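Local coordinates for TPR repeat-containing protein (Cytophaga hutchinsonii, PDB 3U4T) that is of unknown function but, as a tetratricopeptide-repeat protein built of successive helical hairpins, probably offers a scaffold for binding partner proteins or peptides, at residues D90-A93 with I94-Y97; G112-G115 with S116-N120; F124-A127 with I128-E132. The protein carries 1 engineered substitution. All blocks are in the same frame, centred on the assembly; numbering follows the deposited sequence.

Contact 1 (D90-A93 with I94-Y97)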
loop_
_atom_site.group_PDB
_atom_site.type_symbol
_atom_site.label_atom_id
_atom_site.label_comp_id
_atom_site.label_asym_id
_atom_site.label_seq_id
_atom_site.Cartn_x
_atom_site.Cartn_y
_atom_site.Cartn_z
ATOM N N ASP A 90 18.593 -2.800 -2.377
ATOM C CA ASP A 90 17.582 -3.690 -1.822
ATOM C C ASP A 90 17.993 -4.598 -0.651
ATOM O O ASP A 90 17.293 -4.654 0.361
ATOM C CB ASP A 90 17.000 -4.546 -2.959
ATOM C CG ASP A 90 16.511 -3.709 -4.146
ATOM O OD1 ASP A 90 16.784 -2.483 -4.192
ATOM O OD2 ASP A 90 15.864 -4.287 -5.048
ATOM N N SER A 91 19.107 -5.307 -0.765
ATOM C CA SER A 91 19.511 -6.200 0.310
ATOM C C SER A 91 19.852 -5.451 1.581
ATOM O O SER A 91 19.491 -5.885 2.673
ATOM C CB SER A 91 20.692 -7.043 -0.131
ATOM O OG SER A 91 20.340 -7.750 -1.301
ATOM N N LEU A 92 20.541 -4.326 1.430
ATOM C CA LEU A 92 20.931 -3.489 2.558
ATOM C C LEU A 92 19.679 -2.877 3.180
ATOM O O LEU A 92 19.523 -2.848 4.397
ATOM C CB LEU A 92 21.873 -2.398 2.063
ATOM C CG LEU A 92 23.150 -2.090 2.838
ATOM C CD1 LEU A 92 23.659 -3.306 3.614
ATOM C CD2 LEU A 92 24.174 -1.619 1.819
ATOM N N ALA A 93 18.769 -2.402 2.344
ATOM C CA ALA A 93 17.542 -1.823 2.872
ATOM C C ALA A 93 16.735 -2.878 3.643
ATOM O O ALA A 93 16.165 -2.578 4.693
ATOM C CB ALA A 93 16.699 -1.229 1.739
ATOM N N ILE A 94 16.688 -4.109 3.131
ATOM C CA ILE A 94 15.943 -5.168 3.811
ATOM C C ILE A 94 16.542 -5.424 5.194
ATOM O O ILE A 94 15.819 -5.635 6.168
ATOM C CB ILE A 94 15.950 -6.503 3.021
ATOM C CG1 ILE A 94 15.220 -6.343 1.683
ATOM C CG2 ILE A 94 15.268 -7.598 3.853
ATOM C CD1 ILE A 94 13.754 -5.994 1.797
ATOM N N GLN A 95 17.866 -5.400 5.293
ATOM C CA GLN A 95 18.503 -5.637 6.582
ATOM C C GLN A 95 18.147 -4.533 7.562
ATOM O O GLN A 95 17.878 -4.795 8.730
ATOM C CB GLN A 95 20.018 -5.732 6.420
ATOM C CG GLN A 95 20.512 -7.074 5.900
ATOM C CD GLN A 95 21.990 -7.283 6.174
ATOM O OE1 GLN A 95 22.843 -6.800 5.433
ATOM N NE2 GLN A 95 22.300 -7.988 7.262
ATOM N N GLN A 96 18.140 -3.297 7.074
ATOM C CA GLN A 96 17.808 -2.148 7.905
ATOM C C GLN A 96 16.367 -2.232 8.390
ATOM O O GLN A 96 16.049 -1.798 9.495
ATOM C CB GLN A 96 18.014 -0.852 7.129
ATOM C CG GLN A 96 19.434 -0.640 6.659
ATOM C CD GLN A 96 20.434 -0.977 7.730
ATOM O OE1 GLN A 96 20.363 -0.461 8.838
ATOM N NE2 GLN A 96 21.370 -1.858 7.407
ATOM N N TYR A 97 15.488 -2.783 7.561
ATOM C CA TYR A 97 14.091 -2.931 7.966
ATOM C C TYR A 97 14.036 -3.958 9.073
ATOM O O TYR A 97 13.266 -3.817 10.020
ATOM C CB TYR A 97 13.180 -3.401 6.814
ATOM C CG TYR A 97 12.945 -2.376 5.729
ATOM C CD1 TYR A 97 12.900 -1.010 6.024
ATOM C CD2 TYR A 97 12.746 -2.770 4.407
ATOM C CE1 TYR A 97 12.663 -0.057 5.024
ATOM C CE2 TYR A 97 12.505 -1.824 3.401
ATOM C CZ TYR A 97 12.465 -0.473 3.720
ATOM O OH TYR A 97 12.219 0.463 2.741
#
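The Tyr97 ring presents one face to Ala93, whose carbonyl O stands 3.3 Å above the ring plane, displaced toward the rim rather than centred. The same oxygen accepts a hydrogen bond from Tyr97 N (3.0 Å, 146° at the hydrogen), so ring and amide of one residue converge on a single carbonyl. With CG beside the backbone N (chi1 -70°), the ring is folded back toward the preceding turn, where CD2 comes within 3.4 Å of Ala93 O. Beyond the segments the tyrosine packs on Met110 and Ile114 of helix 109-120. With an alanine in its place, Ile114 and Met110 would probably face a gap at this helix interface, and Ala93 O would lose its aromatic cover.

Ile94 and Gln96 repeat this backward lean through their methylene carbons. CG1 of Ile94 lies 3.0 Å from Asp90 O, the acceptor of Ile94 N, and CG of Gln96, bent at its second torsion, comes 3.2 Å from Leu92 O. On the exposed flank the Leu92 and Gln95 side chains pass at a slant, CD1 of Leu92 lying 4.0 Å from OE1 of Gln95, a loose contact. The Asp90 carboxylate turns away, its OD2 hydrogen-bonded to Tyr117 OH of helix 109-120.

Four i to i+4 bonds thus run from 90-93 into 94-97, the one from Gln96 N to Leu92 O measuring 3.0 Å. The chemistry implies a helix held locally by its backbone: Leu92, Ala93 and Gln96 pack on helix 74-86 and Ile94 and Tyr97 on helix 109-120, though Leu92, like Gln95, remains exposed.

Contact 2 (G112-G115 with S116-N120)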
loop_
_atom_site.group_PDB
_atom_site.type_symbol
_atom_site.label_atom_id
_atom_site.label_comp_id
_atom_site.label_asym_id
_atom_site.label_seq_id
_atom_site.Cartn_x
_atom_site.Cartn_y
_atom_site.Cartn_z
ATOM N N GLY A 112 5.903 -5.898 7.215
ATOM C CA GLY A 112 4.984 -5.591 6.132
ATOM C C GLY A 112 5.751 -4.946 4.992
ATOM O O GLY A 112 5.420 -5.127 3.824
ATOM N N GLN A 113 6.783 -4.187 5.349
ATOM C CA GLN A 113 7.638 -3.504 4.380
ATOM C C GLN A 113 8.463 -4.510 3.597
ATOM O O GLN A 113 8.648 -4.381 2.386
ATOM C CB GLN A 113 8.600 -2.549 5.091
ATOM C CG GLN A 113 7.991 -1.238 5.513
ATOM C CD GLN A 113 7.420 -0.495 4.346
ATOM O OE1 GLN A 113 6.223 -0.545 4.095
ATOM N NE2 GLN A 113 8.279 0.188 3.603
ATOM N N ILE A 114 8.953 -5.524 4.298
ATOM C CA ILE A 114 9.775 -6.537 3.662
ATOM C C ILE A 114 8.926 -7.420 2.754
ATOM O O ILE A 114 9.350 -7.794 1.659
ATOM C CB ILE A 114 10.503 -7.374 4.715
ATOM C CG1 ILE A 114 11.398 -6.449 5.558
ATOM C CG2 ILE A 114 11.312 -8.454 4.041
ATOM C CD1 ILE A 114 12.304 -7.149 6.569
ATOM N N GLY A 115 7.713 -7.733 3.205
ATOM C CA GLY A 115 6.815 -8.552 2.410
ATOM C C GLY A 115 6.408 -7.832 1.138
ATOM O O GLY A 115 6.472 -8.405 0.042
ATOM N N SER A 116 5.972 -6.581 1.267
ATOM C CA SER A 116 5.578 -5.815 0.101
ATOM C C SER A 116 6.702 -5.845 -0.916
ATOM O O SER A 116 6.444 -5.983 -2.117
ATOM C CB SER A 116 5.281 -4.370 0.480
ATOM O OG SER A 116 4.155 -4.309 1.331
ATOM N N TYR A 117 7.945 -5.720 -0.441
ATOM C CA TYR A 117 9.103 -5.735 -1.333
ATOM C C TYR A 117 9.117 -6.979 -2.209
ATOM O O TYR A 117 9.223 -6.898 -3.426
ATOM C CB TYR A 117 10.428 -5.700 -0.562
ATOM C CG TYR A 117 11.615 -5.904 -1.485
ATOM C CD1 TYR A 117 12.057 -4.871 -2.315
ATOM C CD2 TYR A 117 12.229 -7.147 -1.603
ATOM C CE1 TYR A 117 13.073 -5.071 -3.243
ATOM C CE2 TYR A 117 13.255 -7.365 -2.536
ATOM C CZ TYR A 117 13.668 -6.320 -3.355
ATOM O OH TYR A 117 14.654 -6.529 -4.308
ATOM N N PHE A 118 9.027 -8.136 -1.582
ATOM C CA PHE A 118 9.055 -9.378 -2.333
ATOM C C PHE A 118 7.782 -9.596 -3.162
ATOM O O PHE A 118 7.793 -10.307 -4.187
ATOM C CB PHE A 118 9.319 -10.538 -1.366
ATOM C CG PHE A 118 10.721 -10.550 -0.832
ATOM C CD1 PHE A 118 11.784 -10.944 -1.639
ATOM C CD2 PHE A 118 10.993 -10.094 0.440
ATOM C CE1 PHE A 118 13.088 -10.873 -1.186
ATOM C CE2 PHE A 118 12.307 -10.021 0.899
ATOM C CZ PHE A 118 13.349 -10.411 0.082
ATOM N N TYR A 119 6.692 -8.974 -2.717
ATOM C CA TYR A 119 5.414 -9.047 -3.413
ATOM C C TYR A 119 5.583 -8.329 -4.745
ATOM O O TYR A 119 5.134 -8.814 -5.788
ATOM C CB TYR A 119 4.323 -8.372 -2.566
ATOM C CG TYR A 119 3.050 -8.056 -3.306
ATOM C CD1 TYR A 119 2.914 -6.869 -4.025
ATOM C CD2 TYR A 119 1.967 -8.936 -3.278
ATOM C CE1 TYR A 119 1.731 -6.563 -4.696
ATOM C CE2 TYR A 119 0.789 -8.643 -3.941
ATOM C CZ TYR A 119 0.676 -7.458 -4.649
ATOM O OH TYR A 119 -0.494 -7.196 -5.330
ATOM N N ASN A 120 6.237 -7.176 -4.710
ATOM C CA ASN A 120 6.461 -6.419 -5.934
ATOM C C ASN A 120 7.487 -7.115 -6.818
ATOM O O ASN A 120 7.585 -6.816 -8.003
ATOM C CB ASN A 120 6.932 -4.986 -5.633
ATOM C CG ASN A 120 5.910 -4.182 -4.844
ATOM O OD1 ASN A 120 4.718 -4.215 -5.141
ATOM N ND2 ASN A 120 6.379 -3.444 -3.843
#
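Ser116 grips Gly112 O twice, through its backbone N at 3.0 Å and through its hydroxyl OG at 2.9 Å. The two donors reach the carbonyl from opposite faces of its plane, and the amide bond is fairly straight (166°). OG gets there because it lies beside its own backbone N (chi1 -65°), which turns the hydroxyl back along the helix; a carbonyl oxygen can only accept, so OG is the donor.

The next three carbonyls are satisfied in ordinary helical fashion: Gln113 O by Tyr117 N, Ile114 O by Phe118 N at a longer 3.3 Å, and Gly115 O by Tyr119 N at 2.8 Å. Tyr117 OH finds its polar partner beyond these turns, in Asp90 OD2 of helix 90-103.

The apolar contact is made by Ile114 and Phe118, side by side and pointing the same way: CG2 of Ile114 meets the edge of the Phe118 ring in its plane, 3.6 Å from CE2. Over the centre of one face of that ring stands Tyr117 CD2, 3.6 Å above the plane.

Gly115, where helix 109-120 meets Ala127 of helix 124-131, is consistent with the small-residue helix crossing of tetratricopeptide repeats.

Contact 3 (F124-A127 with I128-E132). Engineered in segment 128-132: Glu132 (natural residue Ser).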
loop_
_atom_site.group_PDB
_atom_site.type_symbol
_atom_site.label_atom_id
_atom_site.label_comp_id
_atom_site.label_asym_id
_atom_site.label_seq_id
_atom_site.Cartn_x
_atom_site.Cartn_y
_atom_site.Cartn_z
ATOM N N PHE A 124 5.800 -14.428 -3.952
ATOM C CA PHE A 124 4.658 -14.363 -3.081
ATOM C C PHE A 124 4.819 -15.175 -1.816
ATOM O O PHE A 124 4.394 -14.738 -0.750
ATOM C CB PHE A 124 3.409 -14.711 -3.890
ATOM C CG PHE A 124 3.165 -13.744 -5.008
ATOM C CD1 PHE A 124 2.911 -12.407 -4.729
ATOM C CD2 PHE A 124 3.280 -14.140 -6.336
ATOM C CE1 PHE A 124 2.779 -11.475 -5.749
ATOM C CE2 PHE A 124 3.151 -13.214 -7.368
ATOM C CZ PHE A 124 2.901 -11.877 -7.073
ATOM N N PRO A 125 5.451 -16.351 -1.897
ATOM C CA PRO A 125 5.601 -17.114 -0.654
ATOM C C PRO A 125 6.406 -16.326 0.389
ATOM O O PRO A 125 6.035 -16.243 1.576
ATOM C CB PRO A 125 6.316 -18.379 -1.114
ATOM C CG PRO A 125 5.727 -18.586 -2.478
ATOM C CD PRO A 125 5.795 -17.178 -3.066
ATOM N N LEU A 126 7.504 -15.731 -0.047
ATOM C CA LEU A 126 8.320 -14.964 0.886
ATOM C C LEU A 126 7.501 -13.763 1.377
ATOM O O LEU A 126 7.426 -13.504 2.574
ATOM C CB LEU A 126 9.612 -14.511 0.193
ATOM C CG LEU A 126 10.759 -13.914 1.004
ATOM C CD1 LEU A 126 11.049 -14.802 2.200
ATOM C CD2 LEU A 126 11.992 -13.794 0.115
ATOM N N ALA A 127 6.873 -13.042 0.450
ATOM C CA ALA A 127 6.049 -11.877 0.796
ATOM C C ALA A 127 4.966 -12.239 1.817
ATOM O O ALA A 127 4.760 -11.527 2.808
ATOM C CB ALA A 127 5.400 -11.305 -0.463
ATOM N N ILE A 128 4.275 -13.348 1.568
ATOM C CA ILE A 128 3.236 -13.813 2.467
ATOM C C ILE A 128 3.817 -14.169 3.826
ATOM O O ILE A 128 3.254 -13.794 4.861
ATOM C CB ILE A 128 2.543 -15.068 1.926
ATOM C CG1 ILE A 128 1.822 -14.744 0.620
ATOM C CG2 ILE A 128 1.570 -15.605 2.976
ATOM C CD1 ILE A 128 1.201 -15.957 -0.022
ATOM N N GLN A 129 4.928 -14.912 3.824
ATOM C CA GLN A 129 5.564 -15.318 5.082
ATOM C C GLN A 129 5.779 -14.129 5.995
ATOM O O GLN A 129 5.410 -14.166 7.175
ATOM C CB GLN A 129 6.931 -15.984 4.867
ATOM C CG GLN A 129 7.637 -16.200 6.212
ATOM C CD GLN A 129 9.158 -16.157 6.151
ATOM O OE1 GLN A 129 9.809 -15.907 7.162
ATOM N NE2 GLN A 129 9.730 -16.426 4.975
ATOM N N TYR A 130 6.386 -13.077 5.444
ATOM C CA TYR A 130 6.672 -11.874 6.205
ATOM C C TYR A 130 5.449 -11.020 6.519
ATOM O O TYR A 130 5.379 -10.406 7.588
ATOM C CB TYR A 130 7.731 -11.040 5.491
ATOM C CG TYR A 130 9.148 -11.408 5.879
ATOM C CD1 TYR A 130 9.879 -10.624 6.775
ATOM C CD2 TYR A 130 9.748 -12.555 5.377
ATOM C CE1 TYR A 130 11.186 -10.982 7.162
ATOM C CE2 TYR A 130 11.046 -12.920 5.758
ATOM C CZ TYR A 130 11.753 -12.129 6.650
ATOM O OH TYR A 130 13.019 -12.501 7.035
HETATM N N MSE A 131 4.492 -10.964 5.593
HETATM C CA MSE A 131 3.283 -10.197 5.854
HETATM C C MSE A 131 2.513 -10.848 7.009
HETATM O O MSE A 131 1.855 -10.159 7.780
HETATM C CB MSE A 131 2.406 -10.117 4.605
HETATM C CG MSE A 131 2.721 -8.922 3.706
HETATM SE SE MSE A 131 1.728 -9.012 2.074
HETATM C CE MSE A 131 2.788 -7.743 1.047
ATOM N N GLU A 132 2.616 -12.169 7.141
ATOM C CA GLU A 132 1.936 -12.883 8.215
ATOM C C GLU A 132 2.587 -12.654 9.578
ATOM O O GLU A 132 1.960 -12.910 10.614
ATOM C CB GLU A 132 1.889 -14.385 7.926
ATOM C CG GLU A 132 0.952 -14.780 6.795
ATOM C CD GLU A 132 0.950 -16.272 6.561
ATOM O OE1 GLU A 132 2.042 -16.859 6.615
ATOM O OE2 GLU A 132 -0.122 -16.865 6.318
#
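Helix 124-131, the second arm of a helical hairpin with helix 109-120, carries, beside its backbone bonds, a side-chain contact of Leu126 with Gln129 and Tyr130. Leu126 CG is anti to the backbone N (chi1 -169°), which carries CD1 forward along the helix. There it approaches Gln129 NE2 at 3.5 Å, the two chains running at a slant, and Tyr130 CE2 at 4.0 Å, with leucine and ring pointing the same way. Gln129 OE1 makes a weak hydrogen bond to Lys133 NZ. Leu126 O lies at the ring edge, near its plane, 3.8 Å from Tyr130 CD2, and accepts Tyr130 N in a nearly straight bond (169°).

Ile128 leans back over the first turn: its N donates to Phe124 O at 2.7 Å, while CG1 comes within 2.9 Å of the same oxygen. Met131, present as selenomethionine, bonds through N to Ala127 O at 2.9 Å.

Lys133 also makes a cation-pi contact with Tyr130. Leu126, Ala127 and Tyr130 pack on helix 109-120, Ile128 on helix 142-154, and Met131 on both. A small Ala127 at the close approach to helix 109-120, with Met131 and Ile128 reaching on to helix 142-154, is consistent with the stacked antiparallel hairpins of the tetratricopeptide fold.

Overall arrangement
The three contacts follow one another along a run of helices: contact 1 on 90-103, contact 2 on 109-120, contact 3 on 124-131. Contact 2, about 10 Å from the chain centre to its own centre, is the middle piece and touches both others, while contacts 1 and 3 stay about 6 Å apart at their nearest atoms. Its join to contact 1 mixes a polar bond with isoleucine and tyrosine packing; its join to contact 3 is close packing, Ala127 CB 3.1 Å from Gly115 O and Phe118 CD1 3.4 Å from Leu126 CD2. Contact 1 has the most exposed residues; among the residues that touch, contact 2 has none in that class, and it alone adds a side-chain hydroxyl to the helical bonds.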